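Local coordinates for protein glucoamylase (Thermoanaerobacterium thermosaccharolyticum, PDB 1LF6) that hydrolyses terminal alpha-1,4-linked glucose units one after another from the non-reducing ends of glucan chains, probably releasing beta-D-glucose, at residues I75-D81 / Y149-Y155; F85-E89 / R117-K122; M608-A612 / S665-V671. All coordinates share one frame; numbering follows the deposited sequence.

Following the chain from its N terminus, strand 70-80 comes first and supplies I75-D81. The chain then passes through F85-E89 and reaches R117-K122, where contact 2 closes a loop of 27 residues; only afterwards does strand 150-157 return to complete contact 1, whose 67-residue loop therefore holds the whole of contact 2. The two lie about 8 Å apart between centres and touch, as the salt bridge from K76 NZ to D88 OD1 (2.6 Å) demonstrates. Contact 1 joins neighbouring strands of one sheet, and contact 2 ties the following loop to the other sheet. Contact 3 comes later in series, about 37 Å from contact 1 between nearest atoms, joining two helix ends of the helical domain.

Contact 1 of 3, residues I75-D81 / Y149-Y155; sequences IKFIVTD and YKLYLAY
Y152 O is gripped from two neighbouring residues of the opposite strand: I78 N donates to it at 2.7 Å with an N-H...O angle of 164°, and F77 CA makes a CA-H...O contact of 3.3 Å. Y152 N returns a bond to I78 O, and K76 with A154 and T80 with K150 form the same reciprocal hydrogen-bonded pairs, which fixes an antiparallel register. Side chains alternate between faces. On the face of I75, F77, V79, L151, L153 and Y155, L153 has CG anti to its backbone N (chi1 -177°), and its CD1 comes over one face of the F77 ring, 3.8 Å from the centroid and 22° off the normal. L151 CD1 reaches F77 CD1 at 3.7 Å, while I75 CG1 lies at the edge of the Y155 ring, 3.7 Å from CD1. On the reverse face, T80 CG2 meets the Y152 ring edge at CE1 (3.5 Å), and T80 OG1 bonds instead to F85 O. K150 bends at its second torsion and brings NZ above the carbonyl plane of D81 O at 3.2 Å. Helix 209-216 packs on I78, Y152 and A154, whereas F77, V79 and L151 touch strand 118-126 of the other sheet. Such a central antiparallel strand pair, with one face turned to a second sheet, is characteristic of the super beta sandwich of this N-terminal domain.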
loop_
_atom_site.group_PDB
_atom_site.type_symbol
_atom_site.label_atom_id
_atom_site.label_comp_id
_atom_site.label_asym_id
_atom_site.label_seq_id
_atom_site.Cartn_x
_atom_site.Cartn_y
_atom_site.Cartn_z
ATOM N N ILE A 75 -3.050 -16.764 -8.337
ATOM C CA ILE A 75 -4.005 -17.484 -9.173
ATOM C C ILE A 75 -3.469 -17.207 -10.572
ATOM O O ILE A 75 -3.649 -16.110 -11.107
ATOM C CB ILE A 75 -5.436 -16.922 -9.069
ATOM C CG1 ILE A 75 -5.936 -16.997 -7.627
ATOM C CG2 ILE A 75 -6.368 -17.737 -9.962
ATOM C CD1 ILE A 75 -7.315 -16.383 -7.418
ATOM N N LYS A 76 -2.786 -18.190 -11.151
ATOM C CA LYS A 76 -2.195 -18.017 -12.469
ATOM C C LYS A 76 -2.488 -19.157 -13.436
ATOM O O LYS A 76 -2.947 -20.234 -13.040
ATOM C CB LYS A 76 -0.679 -17.861 -12.333
ATOM C CG LYS A 76 0.007 -19.118 -11.808
ATOM C CD LYS A 76 1.491 -18.896 -11.574
ATOM C CE LYS A 76 2.136 -20.140 -10.976
ATOM N NZ LYS A 76 3.591 -19.947 -10.735
ATOM N N PHE A 77 -2.209 -18.905 -14.710
ATOM C CA PHE A 77 -2.418 -19.898 -15.754
ATOM C C PHE A 77 -1.097 -20.508 -16.193
ATOM O O PHE A 77 -0.069 -19.828 -16.232
ATOM C CB PHE A 77 -3.095 -19.267 -16.974
ATOM C CG PHE A 77 -4.577 -19.100 -16.826
ATOM C CD1 PHE A 77 -5.404 -20.215 -16.727
ATOM C CD2 PHE A 77 -5.146 -17.834 -16.777
ATOM C CE1 PHE A 77 -6.778 -20.069 -16.580
ATOM C CE2 PHE A 77 -6.517 -17.680 -16.632
ATOM C CZ PHE A 77 -7.336 -18.799 -16.533
ATOM N N ILE A 78 -1.141 -21.798 -16.514
ATOM C CA ILE A 78 0.030 -22.515 -16.998
ATOM C C ILE A 78 -0.399 -23.173 -18.303
ATOM O O ILE A 78 -1.440 -23.831 -18.359
ATOM C CB ILE A 78 0.490 -23.618 -16.017
ATOM C CG1 ILE A 78 0.711 -23.024 -14.625
ATOM C CG2 ILE A 78 1.780 -24.253 -16.526
ATOM C CD1 ILE A 78 1.745 -21.909 -14.589
ATOM N N VAL A 79 0.393 -22.985 -19.352
ATOM C CA VAL A 79 0.063 -23.562 -20.650
ATOM C C VAL A 79 1.166 -24.477 -21.160
ATOM O O VAL A 79 2.345 -24.257 -20.894
ATOM C CB VAL A 79 -0.202 -22.459 -21.705
ATOM C CG1 VAL A 79 0.927 -21.456 -21.694
ATOM C CG2 VAL A 79 -0.333 -23.072 -23.090
ATOM N N THR A 80 0.764 -25.514 -21.886
ATOM C CA THR A 80 1.706 -26.466 -22.447
ATOM C C THR A 80 1.145 -27.044 -23.741
ATOM O O THR A 80 -0.030 -26.853 -24.057
ATOM C CB THR A 80 1.977 -27.625 -21.466
ATOM O OG1 THR A 80 3.017 -28.459 -21.991
ATOM C CG2 THR A 80 0.722 -28.463 -21.266
ATOM N N ASP A 81 1.994 -27.743 -24.486
ATOM C CA ASP A 81 1.583 -28.369 -25.735
ATOM C C ASP A 81 1.359 -29.856 -25.480
ATOM O O ASP A 81 1.005 -30.610 -26.388
ATOM C CB ASP A 81 2.665 -28.184 -26.800
ATOM C CG ASP A 81 3.996 -28.796 -26.393
ATOM O OD1 ASP A 81 4.949 -28.737 -27.199
ATOM O OD2 ASP A 81 4.091 -29.334 -25.268
ATOM N N TYR A 149 -2.826 -27.014 -27.672
ATOM C CA TYR A 149 -2.434 -26.497 -26.369
ATOM C C TYR A 149 -3.313 -26.979 -25.222
ATOM O O TYR A 149 -4.461 -27.384 -25.417
ATOM C CB TYR A 149 -2.446 -24.963 -26.403
ATOM C CG TYR A 149 -1.468 -24.364 -27.388
ATOM C CD1 TYR A 149 -0.099 -24.357 -27.121
ATOM C CD2 TYR A 149 -1.906 -23.820 -28.595
ATOM C CE1 TYR A 149 0.811 -23.822 -28.033
ATOM C CE2 TYR A 149 -1.004 -23.284 -29.514
ATOM C CZ TYR A 149 0.350 -23.287 -29.227
ATOM O OH TYR A 149 1.248 -22.752 -30.122
ATOM N N LYS A 150 -2.750 -26.939 -24.019
ATOM C CA LYS A 150 -3.466 -27.327 -22.811
ATOM C C LYS A 150 -3.361 -26.138 -21.864
ATOM O O LYS A 150 -2.301 -25.527 -21.746
ATOM C CB LYS A 150 -2.831 -28.562 -22.162
ATOM C CG LYS A 150 -3.118 -29.888 -22.855
ATOM C CD LYS A 150 -2.386 -30.011 -24.181
ATOM C CE LYS A 150 -2.585 -31.399 -24.781
ATOM N NZ LYS A 150 -2.012 -31.511 -26.151
ATOM N N LEU A 151 -4.458 -25.807 -21.195
ATOM C CA LEU A 151 -4.458 -24.680 -20.274
ATOM C C LEU A 151 -4.810 -25.132 -18.866
ATOM O O LEU A 151 -5.837 -25.777 -18.650
ATOM C CB LEU A 151 -5.458 -23.620 -20.742
ATOM C CG LEU A 151 -5.540 -22.348 -19.903
ATOM C CD1 LEU A 151 -4.243 -21.562 -20.017
ATOM C CD2 LEU A 151 -6.713 -21.509 -20.383
ATOM N N TYR A 152 -3.952 -24.792 -17.909
ATOM C CA TYR A 152 -4.184 -25.170 -16.523
ATOM C C TYR A 152 -4.186 -23.955 -15.604
ATOM O O TYR A 152 -3.445 -22.995 -15.818
ATOM C CB TYR A 152 -3.122 -26.172 -16.057
ATOM C CG TYR A 152 -2.932 -27.349 -16.992
ATOM C CD1 TYR A 152 -2.087 -27.255 -18.097
ATOM C CD2 TYR A 152 -3.613 -28.550 -16.783
ATOM C CE1 TYR A 152 -1.922 -28.327 -18.971
ATOM C CE2 TYR A 152 -3.457 -29.629 -17.653
ATOM C CZ TYR A 152 -2.610 -29.508 -18.746
ATOM O OH TYR A 152 -2.460 -30.564 -19.618
ATOM N N LEU A 153 -5.030 -24.013 -14.580
ATOM C CA LEU A 153 -5.157 -22.940 -13.606
ATOM C C LEU A 153 -4.585 -23.421 -12.277
ATOM O O LEU A 153 -4.955 -24.490 -11.789
ATOM C CB LEU A 153 -6.633 -22.567 -13.429
ATOM C CG LEU A 153 -6.962 -21.399 -12.492
ATOM C CD1 LEU A 153 -6.354 -20.123 -13.048
ATOM C CD2 LEU A 153 -8.472 -21.251 -12.355
ATOM N N ALA A 154 -3.681 -22.635 -11.698
ATOM C CA ALA A 154 -3.061 -22.986 -10.421
ATOM C C ALA A 154 -3.425 -21.960 -9.358
ATOM O O ALA A 154 -3.001 -20.807 -9.419
ATOM C CB ALA A 154 -1.548 -23.069 -10.575
ATOM N N TYR A 155 -4.226 -22.392 -8.391
ATOM C CA TYR A 155 -4.674 -21.543 -7.297
ATOM C C TYR A 155 -3.881 -21.873 -6.037
ATOM O O TYR A 155 -3.880 -23.017 -5.588
ATOM C CB TYR A 155 -6.169 -21.775 -7.052
ATOM C CG TYR A 155 -6.696 -21.209 -5.752
ATOM C CD1 TYR A 155 -6.519 -19.866 -5.430
ATOM C CD2 TYR A 155 -7.382 -22.021 -4.845
ATOM C CE1 TYR A 155 -7.014 -19.341 -4.238
ATOM C CE2 TYR A 155 -7.881 -21.504 -3.653
ATOM C CZ TYR A 155 -7.693 -20.163 -3.356
ATOM O OH TYR A 155 -8.191 -19.647 -2.184
#

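Contact 2 of 3, residues F85-E89 / R117-K122; sequences FVPDE and RYRITK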
loop_
_atom_site.group_PDB
_atom_site.type_symbol
_atom_site.label_atom_id
_atom_site.label_comp_id
_atom_site.label_asym_id
_atom_site.label_seq_id
_atom_site.Cartn_x
_atom_site.Cartn_y
_atom_site.Cartn_z
ATOM N N PHE A 85 7.387 -27.924 -24.160
ATOM C CA PHE A 85 7.375 -26.690 -23.374
ATOM C C PHE A 85 6.243 -26.551 -22.352
ATOM O O PHE A 85 5.140 -27.071 -22.539
ATOM C CB PHE A 85 7.379 -25.474 -24.311
ATOM C CG PHE A 85 6.094 -25.277 -25.066
ATOM C CD1 PHE A 85 4.995 -24.678 -24.456
ATOM C CD2 PHE A 85 5.985 -25.682 -26.390
ATOM C CE1 PHE A 85 3.810 -24.486 -25.151
ATOM C CE2 PHE A 85 4.803 -25.495 -27.096
ATOM C CZ PHE A 85 3.714 -24.894 -26.474
ATOM N N VAL A 86 6.544 -25.838 -21.269
ATOM C CA VAL A 86 5.596 -25.585 -20.187
ATOM C C VAL A 86 5.838 -24.181 -19.626
ATOM O O VAL A 86 6.599 -24.014 -18.673
ATOM C CB VAL A 86 5.771 -26.602 -19.034
ATOM C CG1 VAL A 86 4.783 -26.306 -17.919
ATOM C CG2 VAL A 86 5.573 -28.015 -19.550
ATOM N N PRO A 87 5.210 -23.151 -20.225
ATOM C CA PRO A 87 5.389 -21.775 -19.744
ATOM C C PRO A 87 4.419 -21.312 -18.660
ATOM O O PRO A 87 3.220 -21.588 -18.708
ATOM C CB PRO A 87 5.250 -20.947 -21.018
ATOM C CG PRO A 87 4.219 -21.697 -21.760
ATOM C CD PRO A 87 4.673 -23.138 -21.599
ATOM N N ASP A 88 4.976 -20.603 -17.681
ATOM C CA ASP A 88 4.225 -20.033 -16.568
ATOM C C ASP A 88 4.009 -18.588 -16.999
ATOM O O ASP A 88 4.972 -17.843 -17.165
ATOM C CB ASP A 88 5.074 -20.104 -15.294
ATOM C CG ASP A 88 4.417 -19.421 -14.091
ATOM O OD1 ASP A 88 4.844 -19.715 -12.952
ATOM O OD2 ASP A 88 3.498 -18.594 -14.270
ATOM N N GLU A 89 2.753 -18.200 -17.201
ATOM C CA GLU A 89 2.442 -16.846 -17.653
ATOM C C GLU A 89 3.091 -15.753 -16.801
ATOM O O GLU A 89 3.509 -14.723 -17.329
ATOM C CB GLU A 89 0.923 -16.627 -17.694
ATOM C CG GLU A 89 0.295 -16.303 -16.344
ATOM C CD GLU A 89 -1.196 -16.019 -16.435
ATOM O OE1 GLU A 89 -1.623 -15.389 -17.425
ATOM O OE2 GLU A 89 -1.936 -16.413 -15.509
ATOM N N ARG A 117 3.554 -17.908 -28.858
ATOM C CA ARG A 117 2.747 -19.076 -29.178
ATOM C C ARG A 117 1.306 -18.898 -28.717
ATOM O O ARG A 117 0.377 -19.387 -29.360
ATOM C CB ARG A 117 3.357 -20.325 -28.534
ATOM C CG ARG A 117 4.777 -20.611 -29.010
ATOM C CD ARG A 117 5.462 -21.684 -28.182
ATOM N NE ARG A 117 5.431 -21.368 -26.755
ATOM C CZ ARG A 117 6.246 -21.901 -25.849
ATOM N NH1 ARG A 117 7.171 -22.779 -26.215
ATOM N NH2 ARG A 117 6.128 -21.560 -24.574
ATOM N N TYR A 118 1.120 -18.190 -27.608
ATOM C CA TYR A 118 -0.218 -17.969 -27.077
ATOM C C TYR A 118 -0.414 -16.557 -26.533
ATOM O O TYR A 118 0.520 -15.756 -26.471
ATOM C CB TYR A 118 -0.521 -18.972 -25.961
ATOM C CG TYR A 118 0.359 -18.799 -24.745
ATOM C CD1 TYR A 118 1.589 -19.451 -24.648
ATOM C CD2 TYR A 118 -0.016 -17.941 -23.710
ATOM C CE1 TYR A 118 2.425 -19.252 -23.546
ATOM C CE2 TYR A 118 0.813 -17.733 -22.608
ATOM C CZ TYR A 118 2.031 -18.390 -22.534
ATOM O OH TYR A 118 2.858 -18.171 -21.457
ATOM N N ARG A 119 -1.648 -16.274 -26.131
ATOM C CA ARG A 119 -2.015 -14.983 -25.566
ATOM C C ARG A 119 -3.212 -15.198 -24.657
ATOM O O ARG A 119 -4.184 -15.849 -25.040
ATOM C CB ARG A 119 -2.389 -13.995 -26.673
ATOM C CG ARG A 119 -2.785 -12.615 -26.164
ATOM C CD ARG A 119 -3.551 -11.852 -27.225
ATOM N NE ARG A 119 -2.730 -11.586 -28.399
ATOM C CZ ARG A 119 -3.218 -11.367 -29.615
ATOM N NH1 ARG A 119 -2.395 -11.130 -30.626
ATOM N NH2 ARG A 119 -4.528 -11.401 -29.821
ATOM N N ILE A 120 -3.137 -14.666 -23.445
ATOM C CA ILE A 120 -4.235 -14.800 -22.499
ATOM C C ILE A 120 -4.717 -13.409 -22.105
ATOM O O ILE A 120 -3.920 -12.554 -21.713
ATOM C CB ILE A 120 -3.797 -15.566 -21.227
ATOM C CG1 ILE A 120 -3.317 -16.972 -21.601
ATOM C CG2 ILE A 120 -4.958 -15.655 -20.247
ATOM C CD1 ILE A 120 -2.882 -17.818 -20.413
ATOM N N THR A 121 -6.019 -13.181 -22.221
ATOM C CA THR A 121 -6.591 -11.887 -21.873
ATOM C C THR A 121 -7.518 -12.055 -20.674
ATOM O O THR A 121 -8.336 -12.975 -20.639
ATOM C CB THR A 121 -7.377 -11.297 -23.059
ATOM O OG1 THR A 121 -6.497 -11.159 -24.181
ATOM C CG2 THR A 121 -7.956 -9.932 -22.699
ATOM N N LYS A 122 -7.384 -11.170 -19.690
ATOM C CA LYS A 122 -8.202 -11.262 -18.487
ATOM C C LYS A 122 -8.980 -9.994 -18.146
ATOM O O LYS A 122 -8.578 -8.885 -18.481
ATOM C CB LYS A 122 -7.322 -11.633 -17.287
ATOM C CG LYS A 122 -6.414 -12.837 -17.501
ATOM C CD LYS A 122 -5.446 -13.001 -16.330
ATOM C CE LYS A 122 -4.567 -14.230 -16.493
ATOM N NZ LYS A 122 -3.594 -14.374 -15.367
#
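R117 lays its guanidinium flat on the ring of F85: R117 CZ stands 3.5 Å from the F85 ring centroid, the planes differ by 23°, and the meeting is a cation-pi stack. Two torsions produce it. F85 has CG between its backbone N and carbonyl carbon, turning the ring toward R117, just before strand 118-126, and the bend of R117 at chi3 (-54°) turns the guanidinium onto the ring. R117 CD lies over the same ring, 4.2 Å from the F85 centroid. R117 NE is held by a salt bridge to D113, which limits rotation of the charged end. An alanine in place of F85 would remove the ring and is likely to lose the stack on this face and leave the guanidinium freer to turn. Next along, P87 CG touches both R117 NH2, at 3.4 Å, and Y118 CE1, at 3.5 Å. The Y118 hydroxyl is buried here with no polar partner in the model; P87 CB lies 3.7 Å from Y118 OH. At the far end an extended K122 chain meets the extended E89 chain from the opposite direction, with K122 NZ 2.6 Å from E89 OE2 in a salt bridge that approaches 37° out of the carboxylate plane. F77 N also donates to OE2 and N111 to OE1, while K122 NZ has a second acceptor in G57 O; this set of donors would favour a charged carboxylate. A stack, proline packing and a buried ion pair thus fasten the loop after a strand of one sheet to strand 118-126 of the facing sheet, as in the two-sheet sandwich of this N-terminal domain.

Contact 3 of 3, residues M608-A612 / S665-V671; sequences MYEIA and SNIEHKV
M608 CE touches two groups of the other segment, 3.2 Å from S665 OG and 3.6 Å from V671 CG1. The methionine chain curls to get there: chi2 (-59°) brings SD near S665 CB, and chi3 (-76°) then turns CE toward S665 OG and V671. I611 fills the neighbouring position with two branches. CD1, at the end of an extended chain, presses on S665 CB at 3.5 Å, tighter than an ordinary carbon contact, and CG2 rests against the backbone after the helix, 3.6 Å from K670 N. V671 divides its methyls: with CG1 anti to its backbone N and directed to the methionine, CG2 is left to meet A612 CB at 4.0 Å. No hydrogen bond crosses between the two segments, so side-chain packing carries the contact.

A second shell is consistent with these positions. S665 OG bonds back to I661 O and is also met by L672 N, which holds the hydroxyl beside M608 and draws the exit of the chain inward. S665 O receives H669 N at 2.7 Å and K670 N at 3.2 Å. The K670 N to S665 O bond is the 6→1 bond of a Schellman-like C-cap, with H669 in left-handed conformation (phi 73°), and this ending steers K670 and V671 back over I611. Further out, M608 leans on I661 and L662 of helix 653-668, I611 on L662 and A617, and R541 touches both M608 and V671. The contact thus packs the C-terminal ends of helices 600-612 and 653-668 together, as expected for adjoining helices in the (alpha/alpha) barrel of family 15 glycosidases.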
loop_
_atom_site.group_PDB
_atom_site.type_symbol
_atom_site.label_atom_id
_atom_site.label_comp_id
_atom_site.label_asym_id
_atom_site.label_seq_id
_atom_site.Cartn_x
_atom_site.Cartn_y
_atom_site.Cartn_z
ATOM N N MET A 608 6.245 20.235 -3.345
ATOM C CA MET A 608 5.403 21.016 -2.456
ATOM C C MET A 608 6.209 22.164 -1.868
ATOM O O MET A 608 5.691 23.275 -1.695
ATOM C CB MET A 608 4.828 20.130 -1.349
ATOM C CG MET A 608 3.723 19.212 -1.826
ATOM S SD MET A 608 2.311 20.108 -2.559
ATOM C CE MET A 608 1.511 20.747 -1.105
ATOM N N TYR A 609 7.479 21.916 -1.565
ATOM C CA TYR A 609 8.306 22.995 -1.035
ATOM C C TYR A 609 8.494 24.066 -2.108
ATOM O O TYR A 609 8.432 25.260 -1.818
ATOM C CB TYR A 609 9.684 22.489 -0.592
ATOM C CG TYR A 609 10.690 23.618 -0.517
ATOM C CD1 TYR A 609 11.539 23.891 -1.589
ATOM C CD2 TYR A 609 10.725 24.477 0.585
ATOM C CE1 TYR A 609 12.394 24.997 -1.574
ATOM C CE2 TYR A 609 11.573 25.585 0.613
ATOM C CZ TYR A 609 12.406 25.841 -0.473
ATOM O OH TYR A 609 13.234 26.944 -0.471
ATOM N N GLU A 610 8.724 23.637 -3.343
ATOM C CA GLU A 610 8.927 24.582 -4.428
ATOM C C GLU A 610 7.731 25.521 -4.568
ATOM O O GLU A 610 7.905 26.712 -4.823
ATOM C CB GLU A 610 9.203 23.839 -5.735
ATOM C CG GLU A 610 10.541 23.090 -5.747
ATOM C CD GLU A 610 11.748 24.012 -5.559
ATOM O OE1 GLU A 610 11.784 25.075 -6.208
ATOM O OE2 GLU A 610 12.665 23.668 -4.779
ATOM N N ILE A 611 6.521 24.997 -4.390
ATOM C CA ILE A 611 5.327 25.825 -4.473
ATOM C C ILE A 611 5.397 26.876 -3.367
ATOM O O ILE A 611 5.138 28.061 -3.603
ATOM C CB ILE A 611 4.035 24.988 -4.307
ATOM C CG1 ILE A 611 3.877 24.041 -5.507
ATOM C CG2 ILE A 611 2.816 25.913 -4.194
ATOM C CD1 ILE A 611 2.643 23.160 -5.446
ATOM N N ALA A 612 5.749 26.442 -2.162
ATOM C CA ALA A 612 5.878 27.356 -1.027
ATOM C C ALA A 612 6.888 28.448 -1.367
ATOM O O ALA A 612 6.754 29.586 -0.918
ATOM C CB ALA A 612 6.343 26.588 0.206
ATOM N N SER A 665 -2.151 21.278 -5.623
ATOM C CA SER A 665 -1.439 22.460 -5.149
ATOM C C SER A 665 -0.780 23.206 -6.302
ATOM O O SER A 665 -0.761 24.432 -6.319
ATOM C CB SER A 665 -0.373 22.075 -4.109
ATOM O OG SER A 665 -0.967 21.552 -2.930
ATOM N N ASN A 666 -0.241 22.464 -7.263
ATOM C CA ASN A 666 0.418 23.080 -8.408
ATOM C C ASN A 666 -0.587 23.828 -9.286
ATOM O O ASN A 666 -0.210 24.719 -10.042
ATOM C CB ASN A 666 1.141 22.018 -9.238
ATOM C CG ASN A 666 1.990 22.618 -10.351
ATOM O OD1 ASN A 666 1.904 22.195 -11.509
ATOM N ND2 ASN A 666 2.822 23.595 -10.006
ATOM N N ILE A 667 -1.861 23.461 -9.186
ATOM C CA ILE A 667 -2.900 24.118 -9.970
ATOM C C ILE A 667 -3.384 25.385 -9.257
ATOM O O ILE A 667 -3.589 26.415 -9.899
ATOM C CB ILE A 667 -4.097 23.167 -10.233
ATOM C CG1 ILE A 667 -3.676 22.061 -11.201
ATOM C CG2 ILE A 667 -5.277 23.945 -10.811
ATOM C CD1 ILE A 667 -4.678 20.927 -11.326
ATOM N N GLU A 668 -3.549 25.304 -7.936
ATOM C CA GLU A 668 -3.991 26.445 -7.128
ATOM C C GLU A 668 -2.851 27.424 -6.870
ATOM O O GLU A 668 -3.086 28.581 -6.528
ATOM C CB GLU A 668 -4.515 26.001 -5.755
ATOM C CG GLU A 668 -5.866 25.334 -5.741
ATOM C CD GLU A 668 -6.954 26.170 -6.380
ATOM O OE1 GLU A 668 -7.456 27.127 -5.745
ATOM O OE2 GLU A 668 -7.304 25.858 -7.535
ATOM N N HIS A 669 -1.619 26.945 -7.008
ATOM C CA HIS A 669 -0.437 27.760 -6.770
ATOM C C HIS A 669 -0.235 28.014 -5.275
ATOM O O HIS A 669 0.212 29.088 -4.872
ATOM C CB HIS A 669 -0.541 29.092 -7.519
ATOM C CG HIS A 669 -0.696 28.936 -8.998
ATOM N ND1 HIS A 669 0.192 28.214 -9.767
ATOM C CD2 HIS A 669 -1.637 29.405 -9.850
ATOM C CE1 HIS A 669 -0.197 28.245 -11.028
ATOM N NE2 HIS A 669 -1.304 28.962 -11.106
ATOM N N LYS A 670 -0.578 27.024 -4.455
ATOM C CA LYS A 670 -0.408 27.137 -3.009
ATOM C C LYS A 670 -0.437 25.775 -2.326
ATOM O O LYS A 670 -1.016 24.818 -2.844
ATOM C CB LYS A 670 -1.493 28.034 -2.412
ATOM C CG LYS A 670 -2.881 27.444 -2.472
ATOM C CD LYS A 670 -3.913 28.442 -1.976
ATOM C CE LYS A 670 -5.323 27.924 -2.228
ATOM N NZ LYS A 670 -6.365 28.884 -1.771
ATOM N N VAL A 671 0.187 25.700 -1.155
ATOM C CA VAL A 671 0.249 24.469 -0.380
ATOM C C VAL A 671 -1.104 24.224 0.279
ATOM O O VAL A 671 -1.399 24.752 1.350
ATOM C CB VAL A 671 1.364 24.572 0.677
ATOM C CG1 VAL A 671 1.490 23.270 1.458
ATOM C CG2 VAL A 671 2.682 24.911 -0.024
#